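Local structure of N-Acetyltransferase, PseH (Campylobacter jejuni subsp. jejuni PT14, 4XPL) at residues T81-F87 against V116-Y122. The protein transfers an acetyl group from acetyl-coenzyme A to the 4-amino group of a UDP-linked sugar during biosynthesis of pseudaminic acid, which modifies flagellin. The protein carries 8 engineered substitutions. Sequence-based numbering, arbitrary orientation.
Sequences TTKSCEF and VNTLKAY
With chi1 of 74°, the Phe-87 side chain sets CG between its own backbone N and carbonyl carbon and swings the ring across to Ala-121, whose CB lies over one face, 3.9 Å from the ring centroid and displaced toward the rim: a CH-pi contact. The ring crosses the Leu-119 side chain at about a right angle, CD1 meeting Leu-119 CD2 at 3.4 Å. The same methyl touches Cys-85 SG, so one leucine branch fills the angle between thiol and ring.

On the face carrying Ser-84, Glu-86, Thr-118 and Lys-120, the lysine chain bends at chi3 (-72°) and lays CE 3.6 Å from Ser-84 OG. A water hydrogen-bonded to that hydroxyl links weakly to Lys-120 NZ. Glu-86 OE1 meets the Tyr-122 ring at its edge, 3.9 Å from CE1.

The backbones form a parallel ladder: Cys-85 N bonds to Thr-118 O, Lys-120 N to Cys-85 O at 2.9 Å, and Phe-87 N to Lys-120 O. At its start Lys-83 O takes two amides, Thr-118 N nearly in line with the carbonyl and Asn-117 N from 44° above its plane; a water bridges this oxygen to Thr-118 OG1, which also bonds to Lys-154. Before it, Thr-81 OG1 accepts from Lys-83 N and Ser-84 N, an ST turn and ST motif leading into the strand.

Strands 84-91 and 118-124 belong to the beta-alpha-beta unit of the GNAT fold; its helix 99-114 packs on Phe-87 and Leu-119 through Ile-106, while strands 70-78 and 148-154 flank the pair.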
# COMPACT_ATOMS: atom_id res chain seq x y z
N THR A 81 -12.35 -6.40 -4.73
CA THR A 81 -13.57 -6.80 -5.38
C THR A 81 -14.13 -5.63 -6.20
O THR A 81 -13.53 -4.56 -6.24
CB THR A 81 -14.62 -7.24 -4.36
OG1 THR A 81 -15.22 -6.07 -3.78
CG2 THR A 81 -13.99 -8.11 -3.24
N THR A 82 -15.31 -5.81 -6.82
CA THR A 82 -15.96 -4.68 -7.51
C THR A 82 -16.47 -3.58 -6.54
O THR A 82 -16.63 -2.43 -6.96
CB THR A 82 -17.08 -5.13 -8.50
OG1 THR A 82 -18.11 -5.87 -7.81
CG2 THR A 82 -16.50 -6.00 -9.59
N LYS A 83 -16.64 -3.91 -5.25
CA LYS A 83 -17.21 -2.99 -4.27
C LYS A 83 -16.25 -2.49 -3.17
O LYS A 83 -16.47 -1.42 -2.61
CB LYS A 83 -18.42 -3.67 -3.60
CG LYS A 83 -19.45 -4.21 -4.59
CD LYS A 83 -20.05 -3.13 -5.48
CE LYS A 83 -21.02 -3.78 -6.50
NZ LYS A 83 -21.99 -2.81 -7.11
N SER A 84 -15.21 -3.25 -2.87
CA SER A 84 -14.27 -2.89 -1.81
C SER A 84 -12.86 -3.37 -2.06
O SER A 84 -12.59 -4.19 -2.96
CB SER A 84 -14.75 -3.46 -0.49
OG SER A 84 -14.42 -4.84 -0.38
N CYS A 85 -11.94 -2.84 -1.25
CA CYS A 85 -10.59 -3.37 -1.14
C CYS A 85 -9.98 -3.05 0.21
O CYS A 85 -10.49 -2.19 0.94
CB CYS A 85 -9.71 -2.87 -2.28
SG CYS A 85 -9.26 -1.12 -2.19
N GLU A 86 -8.92 -3.78 0.56
CA GLU A 86 -8.09 -3.46 1.71
C GLU A 86 -6.87 -2.79 1.14
O GLU A 86 -6.54 -3.02 0.00
CB GLU A 86 -7.65 -4.71 2.44
CG GLU A 86 -8.77 -5.48 2.99
CD GLU A 86 -8.30 -6.70 3.79
OE1 GLU A 86 -7.19 -7.23 3.51
OE2 GLU A 86 -9.03 -7.10 4.71
N PHE A 87 -6.21 -1.99 1.95
CA PHE A 87 -5.02 -1.31 1.51
C PHE A 87 -3.96 -1.28 2.59
O PHE A 87 -4.23 -1.46 3.79
CB PHE A 87 -5.33 0.14 1.07
CG PHE A 87 -5.60 1.07 2.20
CD1 PHE A 87 -6.88 1.25 2.67
CD2 PHE A 87 -4.57 1.75 2.82
CE1 PHE A 87 -7.15 2.08 3.71
CE2 PHE A 87 -4.82 2.59 3.88
CZ PHE A 87 -6.10 2.77 4.32
N VAL A 116 -14.06 1.23 -6.42
CA VAL A 116 -14.73 0.61 -5.24
C VAL A 116 -15.48 1.68 -4.45
O VAL A 116 -15.11 2.84 -4.47
CB VAL A 116 -13.71 -0.11 -4.31
CG1 VAL A 116 -12.98 -1.22 -5.08
CG2 VAL A 116 -12.72 0.86 -3.71
N ASN A 117 -16.53 1.30 -3.75
CA ASN A 117 -17.20 2.25 -2.87
C ASN A 117 -16.62 2.29 -1.46
O ASN A 117 -16.78 3.31 -0.77
CB ASN A 117 -18.69 1.95 -2.76
CG ASN A 117 -19.44 3.09 -2.07
OD1 ASN A 117 -19.17 4.28 -2.34
ND2 ASN A 117 -20.34 2.75 -1.15
N THR A 118 -16.02 1.18 -1.01
CA THR A 118 -15.48 1.09 0.34
C THR A 118 -13.98 0.71 0.36
O THR A 118 -13.58 -0.31 -0.20
CB THR A 118 -16.30 0.07 1.17
OG1 THR A 118 -17.69 0.41 1.07
CG2 THR A 118 -15.88 0.05 2.65
N LEU A 119 -13.20 1.54 1.05
CA LEU A 119 -11.79 1.31 1.35
C LEU A 119 -11.65 0.88 2.78
O LEU A 119 -12.13 1.57 3.69
CB LEU A 119 -10.96 2.59 1.15
CG LEU A 119 -9.94 2.72 0.05
CD1 LEU A 119 -9.20 4.05 0.27
CD2 LEU A 119 -8.94 1.54 -0.08
N LYS A 120 -10.97 -0.24 3.01
CA LYS A 120 -10.82 -0.79 4.35
C LYS A 120 -9.35 -1.05 4.69
O LYS A 120 -8.50 -1.29 3.82
CB LYS A 120 -11.61 -2.11 4.47
CG LYS A 120 -13.08 -2.01 4.04
CD LYS A 120 -13.77 -3.38 4.08
CE LYS A 120 -13.27 -4.28 2.96
NZ LYS A 120 -13.53 -5.71 3.21
N ALA A 121 -9.05 -1.00 5.97
CA ALA A 121 -7.73 -1.40 6.44
C ALA A 121 -7.85 -1.92 7.85
O ALA A 121 -8.85 -1.70 8.52
CB ALA A 121 -6.74 -0.23 6.41
N TYR A 122 -6.81 -2.60 8.30
CA TYR A 122 -6.66 -2.94 9.71
C TYR A 122 -5.21 -2.69 10.11
O TYR A 122 -4.29 -2.83 9.29
CB TYR A 122 -7.08 -4.37 10.00
CG TYR A 122 -6.33 -5.42 9.24
CD1 TYR A 122 -6.64 -5.68 7.91
CD2 TYR A 122 -5.31 -6.16 9.84
CE1 TYR A 122 -5.96 -6.64 7.19
CE2 TYR A 122 -4.60 -7.13 9.12
CZ TYR A 122 -4.94 -7.36 7.79
OH TYR A 122 -4.27 -8.31 7.05
O HOH W 1 -18.70 -0.84 -0.96
O HOH W 2 -12.20 -6.20 0.15
O HOH W 3 -5.24 -3.25 5.69